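Local coordinates for protein putative phosphoglycolate phosphatase (Lactobacillus delbrueckii, PDB 2HI0) that probably hydrolyses 2-phosphoglycolate to glycolate and phosphate, as a member of the haloacid dehalogenase-like hydrolase family, at residues L60-G65 with E69-F74; P99-H104 with N137-V142; K128-S133 with S172-V177. All coordinates share one frame; numbering follows the deposited sequence. Where two conformers were deposited one is given.

Interaction 1. Residues L60-G65 with E69-F74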
loop_
_atom_site.group_PDB
_atom_site.type_symbol
_atom_site.label_atom_id
_atom_site.label_comp_id
_atom_site.label_asym_id
_atom_site.label_seq_id
_atom_site.Cartn_x
_atom_site.Cartn_y
_atom_site.Cartn_z
ATOM N N LEU A 60 2.506 14.462 11.347
ATOM C CA LEU A 60 2.414 15.744 12.046
ATOM C C LEU A 60 1.760 15.568 13.421
ATOM O O LEU A 60 2.181 16.183 14.389
ATOM C CB LEU A 60 1.671 16.795 11.207
ATOM C CG LEU A 60 2.387 17.347 9.981
ATOM C CD1 LEU A 60 1.438 18.199 9.092
ATOM C CD2 LEU A 60 3.624 18.204 10.429
ATOM N N ALA A 61 0.728 14.729 13.501
ATOM C CA ALA A 61 0.059 14.485 14.799
ATOM C C ALA A 61 1.011 13.773 15.750
ATOM O O ALA A 61 1.063 14.089 16.946
ATOM C CB ALA A 61 -1.193 13.623 14.574
ATOM N N TYR A 62 1.760 12.813 15.213
ATOM C CA TYR A 62 2.729 12.096 16.021
ATOM C C TYR A 62 3.811 13.058 16.529
ATOM O O TYR A 62 4.167 13.022 17.738
ATOM C CB TYR A 62 3.326 10.944 15.216
ATOM C CG TYR A 62 4.023 9.963 16.077
ATOM C CD1 TYR A 62 3.291 9.145 16.921
ATOM C CD2 TYR A 62 5.410 9.838 16.049
ATOM C CE1 TYR A 62 3.916 8.195 17.734
ATOM C CE2 TYR A 62 6.053 8.887 16.861
ATOM C CZ TYR A 62 5.283 8.083 17.721
ATOM O OH TYR A 62 5.874 7.152 18.548
ATOM N N GLU A 63 4.307 13.949 15.672
ATOM C CA GLU A 63 5.262 14.972 16.121
ATOM C C GLU A 63 4.656 15.797 17.285
ATOM O O GLU A 63 5.348 16.152 18.244
ATOM C CB GLU A 63 5.657 15.926 15.000
ATOM C CG GLU A 63 6.593 17.043 15.431
ATOM C CD GLU A 63 6.833 18.099 14.343
ATOM O OE1 GLU A 63 5.909 18.391 13.529
ATOM O OE2 GLU A 63 7.943 18.674 14.346
ATOM N N ALA A 64 3.353 16.068 17.199
ATOM C CA ALA A 64 2.636 16.893 18.189
ATOM C C ALA A 64 2.280 16.143 19.492
ATOM O O ALA A 64 1.777 16.748 20.431
ATOM C CB ALA A 64 1.385 17.471 17.558
ATOM N N GLY A 65 2.506 14.829 19.522
ATOM C CA GLY A 65 2.358 14.021 20.737
ATOM C C GLY A 65 1.266 12.968 20.713
ATOM O O GLY A 65 1.004 12.350 21.757
ATOM N N GLU A 69 -1.883 4.512 18.541
ATOM C CA GLU A 69 -3.274 4.031 18.481
ATOM C C GLU A 69 -4.176 5.020 17.794
ATOM O O GLU A 69 -5.049 4.650 17.004
ATOM C CB GLU A 69 -3.866 3.800 19.883
ATOM C CG GLU A 69 -5.302 3.205 19.890
ATOM C CD GLU A 69 -6.492 4.218 19.999
ATOM O OE1 GLU A 69 -6.341 5.462 20.183
ATOM O OE2 GLU A 69 -7.643 3.721 19.892
ATOM N N SER A 70 -4.002 6.294 18.160
ATOM C CA SER A 70 -4.896 7.343 17.699
ATOM C C SER A 70 -4.773 7.569 16.213
ATOM O O SER A 70 -5.698 8.145 15.577
ATOM C CB SER A 70 -4.676 8.680 18.431
ATOM O OG SER A 70 -3.454 9.323 18.079
ATOM N N LEU A 71 -3.639 7.179 15.635
ATOM C CA LEU A 71 -3.423 7.427 14.220
ATOM C C LEU A 71 -4.259 6.503 13.317
ATOM O O LEU A 71 -4.531 6.844 12.161
ATOM C CB LEU A 71 -1.966 7.266 13.907
ATOM C CG LEU A 71 -0.964 8.084 14.713
ATOM C CD1 LEU A 71 0.443 7.765 14.216
ATOM C CD2 LEU A 71 -1.233 9.545 14.750
ATOM N N VAL A 72 -4.665 5.346 13.821
ATOM C CA VAL A 72 -5.313 4.341 12.969
ATOM C C VAL A 72 -6.563 4.912 12.273
ATOM O O VAL A 72 -6.743 4.736 11.043
ATOM C CB VAL A 72 -5.612 3.041 13.728
ATOM C CG1 VAL A 72 -6.340 2.045 12.837
ATOM C CG2 VAL A 72 -4.311 2.406 14.310
ATOM N N ALA A 73 -7.359 5.671 13.022
ATOM C CA ALA A 73 -8.641 6.216 12.528
ATOM C C ALA A 73 -8.478 7.444 11.597
ATOM O O ALA A 73 -9.442 7.902 10.988
ATOM C CB ALA A 73 -9.559 6.565 13.722
ATOM N N PHE A 74 -7.272 8.007 11.517
ATOM C CA PHE A 74 -7.047 9.049 10.541
ATOM C C PHE A 74 -7.430 8.580 9.157
ATOM O O PHE A 74 -7.077 7.496 8.732
ATOM C CB PHE A 74 -5.618 9.546 10.544
ATOM C CG PHE A 74 -5.222 10.407 11.729
ATOM C CD1 PHE A 74 -5.777 10.247 12.979
ATOM C CD2 PHE A 74 -4.176 11.316 11.581
ATOM C CE1 PHE A 74 -5.338 11.043 14.079
ATOM C CE2 PHE A 74 -3.733 12.096 12.590
ATOM C CZ PHE A 74 -4.287 11.946 13.894
#
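Ala61 and Leu71 mark the closest approach of the two backbones, CA to CA 7.9 Å, where the last turns of helix 52-63 face the short, weakly bonded helix 68-71. The chain reverses within a few residues, beginning at Gly65, whose positive phi of 115° suits glycine and ends the first helix in a Schellman motif, its N bonded to Tyr62 O at 3.0 Å. On the other side a type I turn from Leu71 to Phe74 swings the phenyl ring back toward the helix just left.

The methyl of Ala61 is the meeting point. Phe74 presents the CE2-CZ edge of its ring, and Ala61 CB sits there, near the ring plane, 3.6 Å from Phe74 CE2 and equally far from Phe74 CZ. The two branches of Leu71 divide their work: CD2 lies 4.1 Å from Ala61 CB, while CD1 approaches Tyr62 CD1 at 4.2 Å. The Tyr62 side chain, its CG swung beside the carbonyl carbon (chi1 -164°), crosses that of Leu71 at about a right angle. Leu71 also backs the phenyl group, its CA standing 3.9 Å above the Phe74 ring plane, toward the rim.

No hydrogen bond joins the two segments; polar fastening comes from Arg58, about one helical turn before Ala61, which donates to the carbonyls of Leu71 and Val72. Pro82 touches both Ala61 and Phe74. The result is a tight reversal between two roughly antiparallel helical segments, closed by apolar side chains, within the helical cap inserted after the first core strand, as in related phosphoglycolate phosphatases.

Interaction 2. Residues P99-H104 with N137-V142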
loop_
_atom_site.group_PDB
_atom_site.type_symbol
_atom_site.label_atom_id
_atom_site.label_comp_id
_atom_site.label_asym_id
_atom_site.label_seq_id
_atom_site.Cartn_x
_atom_site.Cartn_y
_atom_site.Cartn_z
ATOM N N PRO A 99 7.653 15.026 -4.784
ATOM C CA PRO A 99 8.724 14.957 -5.783
ATOM C C PRO A 99 10.015 14.331 -5.255
ATOM O O PRO A 99 10.680 13.541 -5.967
ATOM C CB PRO A 99 8.962 16.414 -6.166
ATOM C CG PRO A 99 8.370 17.200 -5.066
ATOM C CD PRO A 99 7.275 16.416 -4.453
ATOM N N TYR A 100 10.324 14.609 -3.989
ATOM C CA TYR A 100 11.543 14.007 -3.426
ATOM C C TYR A 100 11.452 12.495 -3.427
ATOM O O TYR A 100 12.346 11.795 -3.904
ATOM C CB TYR A 100 11.817 14.520 -2.039
ATOM C CG TYR A 100 13.147 14.016 -1.538
ATOM C CD1 TYR A 100 14.313 14.739 -1.810
ATOM C CD2 TYR A 100 13.254 12.801 -0.833
ATOM C CE1 TYR A 100 15.558 14.275 -1.348
ATOM C CE2 TYR A 100 14.471 12.337 -0.379
ATOM C CZ TYR A 100 15.623 13.070 -0.643
ATOM O OH TYR A 100 16.847 12.590 -0.175
ATOM N N TYR A 101 10.349 11.988 -2.881
ATOM C CA TYR A 101 10.122 10.550 -2.872
ATOM C C TYR A 101 10.159 9.932 -4.297
ATOM O O TYR A 101 10.845 8.912 -4.520
ATOM C CB TYR A 101 8.828 10.206 -2.131
ATOM C CG TYR A 101 8.627 8.709 -2.150
ATOM C CD1 TYR A 101 9.481 7.870 -1.469
ATOM C CD2 TYR A 101 7.601 8.149 -2.845
ATOM C CE1 TYR A 101 9.310 6.503 -1.491
ATOM C CE2 TYR A 101 7.420 6.795 -2.880
ATOM C CZ TYR A 101 8.275 5.960 -2.209
ATOM O OH TYR A 101 8.090 4.592 -2.280
ATOM N N ALA A 102 9.414 10.513 -5.229
ATOM C CA ALA A 102 9.434 10.070 -6.607
ATOM C C ALA A 102 10.859 9.912 -7.182
ATOM O O ALA A 102 11.149 8.958 -7.903
ATOM C CB ALA A 102 8.577 11.027 -7.516
ATOM N N ASP A 103 11.733 10.857 -6.862
ATOM C CA ASP A 103 13.116 10.832 -7.341
ATOM C C ASP A 103 14.059 9.981 -6.476
ATOM O O ASP A 103 15.238 9.811 -6.821
ATOM C CB ASP A 103 13.670 12.263 -7.354
ATOM C CG ASP A 103 12.942 13.164 -8.343
ATOM O OD1 ASP A 103 12.352 12.628 -9.319
ATOM O OD2 ASP A 103 12.942 14.397 -8.128
ATOM N N HIS A 104 13.568 9.497 -5.341
ATOM C CA HIS A 104 14.394 8.707 -4.435
ATOM C C HIS A 104 13.704 7.422 -3.968
ATOM O O HIS A 104 13.881 7.012 -2.819
ATOM C CB HIS A 104 14.790 9.554 -3.225
ATOM C CG HIS A 104 15.609 10.756 -3.587
ATOM N ND1 HIS A 104 15.077 11.957 -4.032
ATOM C CD2 HIS A 104 16.948 10.945 -3.513
ATOM C CE1 HIS A 104 16.058 12.821 -4.226
ATOM N NE2 HIS A 104 17.202 12.221 -3.951
ATOM N N ASN A 137 0.743 7.583 -8.045
ATOM C CA ASN A 137 0.905 6.885 -9.311
ATOM C C ASN A 137 2.274 7.071 -9.992
ATOM O O ASN A 137 2.783 6.152 -10.567
ATOM C CB ASN A 137 -0.190 7.295 -10.285
ATOM C CG ASN A 137 -0.232 6.418 -11.530
ATOM O OD1 ASN A 137 -0.362 5.209 -11.458
ATOM N ND2 ASN A 137 -0.145 7.039 -12.692
ATOM N N GLU A 138 2.838 8.270 -9.954
ATOM C CA GLU A 138 4.111 8.529 -10.617
ATOM C C GLU A 138 5.203 7.594 -10.080
ATOM O O GLU A 138 6.006 7.043 -10.853
ATOM C CB GLU A 138 4.482 9.994 -10.433
ATOM C CG GLU A 138 4.681 10.436 -8.972
ATOM C CD GLU A 138 3.421 11.009 -8.277
ATOM O OE1 GLU A 138 2.242 10.842 -8.798
ATOM O OE2 GLU A 138 3.664 11.634 -7.187
ATOM N N ALA A 139 5.201 7.368 -8.761
ATOM C CA ALA A 139 6.184 6.500 -8.114
ATOM C C ALA A 139 5.839 5.010 -8.386
ATOM O O ALA A 139 6.723 4.206 -8.677
ATOM C CB ALA A 139 6.239 6.748 -6.609
ATOM N N VAL A 140 4.559 4.656 -8.384
ATOM C CA VAL A 140 4.153 3.312 -8.734
ATOM C C VAL A 140 4.658 2.926 -10.144
ATOM O O VAL A 140 5.191 1.831 -10.349
ATOM C CB VAL A 140 2.607 3.132 -8.684
ATOM C CG1 VAL A 140 2.177 1.751 -9.353
ATOM C CG2 VAL A 140 2.100 3.199 -7.195
ATOM N N GLN A 141 4.403 3.787 -11.121
ATOM C CA GLN A 141 4.797 3.516 -12.500
ATOM C C GLN A 141 6.326 3.330 -12.671
ATOM O O GLN A 141 6.768 2.391 -13.360
ATOM C CB GLN A 141 4.243 4.598 -13.441
ATOM C CG GLN A 141 2.718 4.725 -13.504
ATOM C CD GLN A 141 2.018 3.441 -13.827
ATOM O OE1 GLN A 141 2.521 2.597 -14.593
ATOM N NE2 GLN A 141 0.854 3.271 -13.238
ATOM N N VAL A 142 7.126 4.177 -12.026
ATOM C CA VAL A 142 8.570 4.043 -12.068
ATOM C C VAL A 142 9.006 2.686 -11.499
ATOM O O VAL A 142 9.849 1.993 -12.052
ATOM C CB VAL A 142 9.313 5.164 -11.296
ATOM C CG1 VAL A 142 10.800 4.844 -11.157
ATOM C CG2 VAL A 142 9.212 6.454 -12.036
#
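Tyr101 reaches from helix 87-103 toward Ala139 near the start of helix 137-147. From CB the ring is set by a fully extended first torsion, CG anti to the backbone N (chi1 180°), and this carries one ring border across to the second helix. There CD2 passes 4.2 Å from Ala139 CB and CE2 comes to 3.9 Å from the same methyl, which meets the ring obliquely. Leu22 and Ala25 of helix 19-32 also touch this side chain. At the tip, OH is hydrogen-bonded to Lys135 NZ, in the loop between strand 128-133 and helix 137-147.

In the haloacid dehalogenase-like fold, helix 87-103 belongs to the helical cap and helix 137-147 follows a strand of the Rossmann-like core, so the contact joins the two. Small residues allow the approach, for the CA atoms of Ala102 and Ala139 are only 5.1 Å apart. Beside them Ala102 CB meets the aliphatic part of Glu138, 4.2 Å from its CG, at the more exposed margin. On the side of the second helix turned from helix 87-103, Gln141 NE2 bonds almost straight to Asn137 OD1 (2.9 Å, 174° at the hydrogen), and both groups also reach backbone atoms of strand 154-158.

Interaction 3. Residues K128-S133 with S172-V177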
loop_
_atom_site.group_PDB
_atom_site.type_symbol
_atom_site.label_atom_id
_atom_site.label_comp_id
_atom_site.label_asym_id
_atom_site.label_seq_id
_atom_site.Cartn_x
_atom_site.Cartn_y
_atom_site.Cartn_z
ATOM N N LYS A 128 -3.775 -13.559 -14.203
ATOM C CA LYS A 128 -3.515 -12.166 -14.541
ATOM C C LYS A 128 -3.069 -11.422 -13.290
ATOM O O LYS A 128 -3.614 -11.660 -12.217
ATOM C CB LYS A 128 -4.791 -11.535 -15.101
ATOM C CG LYS A 128 -5.262 -12.103 -16.402
ATOM C CD LYS A 128 -6.338 -11.263 -17.035
ATOM C CE LYS A 128 -6.703 -11.766 -18.417
ATOM N NZ LYS A 128 -7.040 -10.585 -19.271
ATOM N N LEU A 129 -2.093 -10.509 -13.420
ATOM C CA LEU A 129 -1.491 -9.849 -12.279
ATOM C C LEU A 129 -1.623 -8.339 -12.419
ATOM O O LEU A 129 -1.454 -7.777 -13.461
ATOM C CB LEU A 129 -0.024 -10.205 -12.115
ATOM C CG LEU A 129 0.403 -11.684 -12.114
ATOM C CD1 LEU A 129 1.974 -11.745 -12.082
ATOM C CD2 LEU A 129 -0.247 -12.467 -10.930
ATOM N N ALA A 130 -1.952 -7.687 -11.317
ATOM C CA ALA A 130 -2.121 -6.211 -11.251
ATOM C C ALA A 130 -1.612 -5.660 -9.935
ATOM O O ALA A 130 -1.468 -6.387 -8.951
ATOM C CB ALA A 130 -3.596 -5.826 -11.470
ATOM N N VAL A 131 -1.298 -4.367 -9.959
ATOM C CA VAL A 131 -0.942 -3.569 -8.782
ATOM C C VAL A 131 -1.935 -2.417 -8.685
ATOM O O VAL A 131 -2.181 -1.727 -9.661
ATOM C CB VAL A 131 0.461 -2.973 -8.875
ATOM C CG1 VAL A 131 0.764 -2.050 -7.608
ATOM C CG2 VAL A 131 1.485 -4.039 -9.061
ATOM N N VAL A 132 -2.537 -2.282 -7.522
ATOM C CA VAL A 132 -3.412 -1.149 -7.200
ATOM C C VAL A 132 -2.990 -0.686 -5.808
ATOM O O VAL A 132 -3.116 -1.412 -4.814
ATOM C CB VAL A 132 -4.903 -1.511 -7.289
ATOM C CG1 VAL A 132 -5.772 -0.312 -6.838
ATOM C CG2 VAL A 132 -5.255 -1.955 -8.702
ATOM N N SER A 133 -2.468 0.526 -5.735
ATOM C CA SER A 133 -1.734 1.031 -4.549
ATOM C C SER A 133 -2.137 2.491 -4.243
ATOM O O SER A 133 -2.398 3.284 -5.153
ATOM C CB SER A 133 -0.245 0.957 -4.875
ATOM O OG SER A 133 0.576 1.602 -3.927
ATOM N N SER A 172 -11.870 -0.990 -9.459
ATOM C CA SER A 172 -12.857 -1.134 -10.529
ATOM C C SER A 172 -12.201 -0.819 -11.901
ATOM O O SER A 172 -12.521 -1.472 -12.900
ATOM C CB SER A 172 -14.066 -0.250 -10.326
ATOM O OG SER A 172 -14.847 -0.691 -9.219
ATOM N N GLU A 173 -11.286 0.168 -11.931
ATOM C CA GLU A 173 -10.436 0.463 -13.120
ATOM C C GLU A 173 -9.598 -0.756 -13.563
ATOM O O GLU A 173 -9.401 -1.002 -14.761
ATOM C CB GLU A 173 -9.454 1.626 -12.883
ATOM C CG GLU A 173 -10.022 3.066 -12.896
ATOM C CD GLU A 173 -10.776 3.392 -14.161
ATOM O OE1 GLU A 173 -10.183 3.255 -15.260
ATOM O OE2 GLU A 173 -11.962 3.766 -14.056
ATOM N N CYS A 174 -9.049 -1.455 -12.573
ATOM C CA CYS A 174 -8.310 -2.694 -12.789
ATOM C C CYS A 174 -9.209 -3.847 -13.334
ATOM O O CYS A 174 -8.885 -4.502 -14.325
ATOM C CB CYS A 174 -7.638 -3.070 -11.496
ATOM S SG CYS A 174 -6.736 -4.602 -11.609
ATOM N N VAL A 175 -10.314 -4.090 -12.637
ATOM C CA VAL A 175 -11.304 -5.100 -13.006
ATOM C C VAL A 175 -11.780 -4.921 -14.448
ATOM O O VAL A 175 -11.861 -5.902 -15.196
ATOM C CB VAL A 175 -12.475 -5.108 -11.953
ATOM C CG1 VAL A 175 -13.757 -5.715 -12.510
ATOM C CG2 VAL A 175 -11.971 -5.817 -10.677
ATOM N N LYS A 176 -12.076 -3.681 -14.824
ATOM C CA LYS A 176 -12.471 -3.307 -16.174
ATOM C C LYS A 176 -11.398 -3.722 -17.180
ATOM O O LYS A 176 -11.707 -4.417 -18.153
ATOM C CB LYS A 176 -12.802 -1.825 -16.168
ATOM C CG LYS A 176 -13.107 -1.120 -17.411
ATOM C CD LYS A 176 -13.669 0.287 -16.959
ATOM C CE LYS A 176 -12.933 1.472 -17.567
ATOM N NZ LYS A 176 -13.163 2.767 -16.826
ATOM N N VAL A 177 -10.136 -3.394 -16.899
ATOM C CA VAL A 177 -9.085 -3.700 -17.854
ATOM C C VAL A 177 -8.833 -5.241 -17.949
ATOM O O VAL A 177 -8.645 -5.790 -19.032
ATOM C CB VAL A 177 -7.782 -2.970 -17.483
ATOM C CG1 VAL A 177 -6.544 -3.469 -18.340
ATOM C CG2 VAL A 177 -8.002 -1.469 -17.645
#
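Apolar contacts come first, and all of them pass through Cys174, which faces strand 128-133 from helix 169-178. Its SG is anti to the backbone N (chi1 178°), a setting that sends the sulfur toward the strand, where it lies 3.4 Å from Ala130 CB. That is a close approach for a methyl and a sulfur. Two residues along the strand, Val132 directs CG2, the branch anti to its carbonyl carbon, at Cys174 CB, 3.8 Å away. The thiol arm is therefore met at two levels, methyl against sulfur and branch against methylene. Phe154 and Ile8, from the strands on either side of 128-133, also touch Cys174.

The hydrogen bonds lie elsewhere. None joins the two segments themselves; the strand spends its backbone on its neighbours, with Ala130 paired to Ala7 and Phe9 of strand 6-9. Val132 O also receives the hydroxyl of Tyr187. Close to the far end of the helix, Lys128 NZ donates to Leu178 O, a polar tie between the beginning of the strand and the helix terminus. Within the helix, Lys176 NZ forms a salt bridge to the syn side of Glu173 OE2 at 3.2 Å, doubtful because Glu173 has two conformers.

Topologically, this helix belongs to the beta-alpha-beta crossover between strands 154-158 and 185-189, which passes over the two strands between them, 128-133 and 6-9. Leu129 points to the opposite face of the sheet, where helix 115-124 receives it. Such a three-layer arrangement is the Rossmann-like core of the haloacid dehalogenase superfamily.

Since only carbon and sulfur atoms meet in this buried interface, the fit between helix and sheet probably rests on shape and the exclusion of water, while directional bonding lies in the sheet, at the helix end and perhaps in that salt bridge.

Overall arrangement
From the N terminus, the chain lays down strand 6-9 and then enters the helical cap, where interaction 1 closes a tight reversal of a few residues. That contact is complete before interaction 2 opens, about 25 Å away, centre to centre. Helix 87-103 then leads back to the core and opens interaction 2, which remains open while strand 128-133 begins interaction 3. Helix 137-147 closes the former and helix 169-178 the latter, so the two cross. They also touch, Val140 CG2 lying 3.9 Å from Ser133 OG. Together they join cap to core and helix to sheet; the side chains of Tyr101 and Val132 each lie about 11 Å from the sodium ion held by Asp10, Asp12 and Asp190.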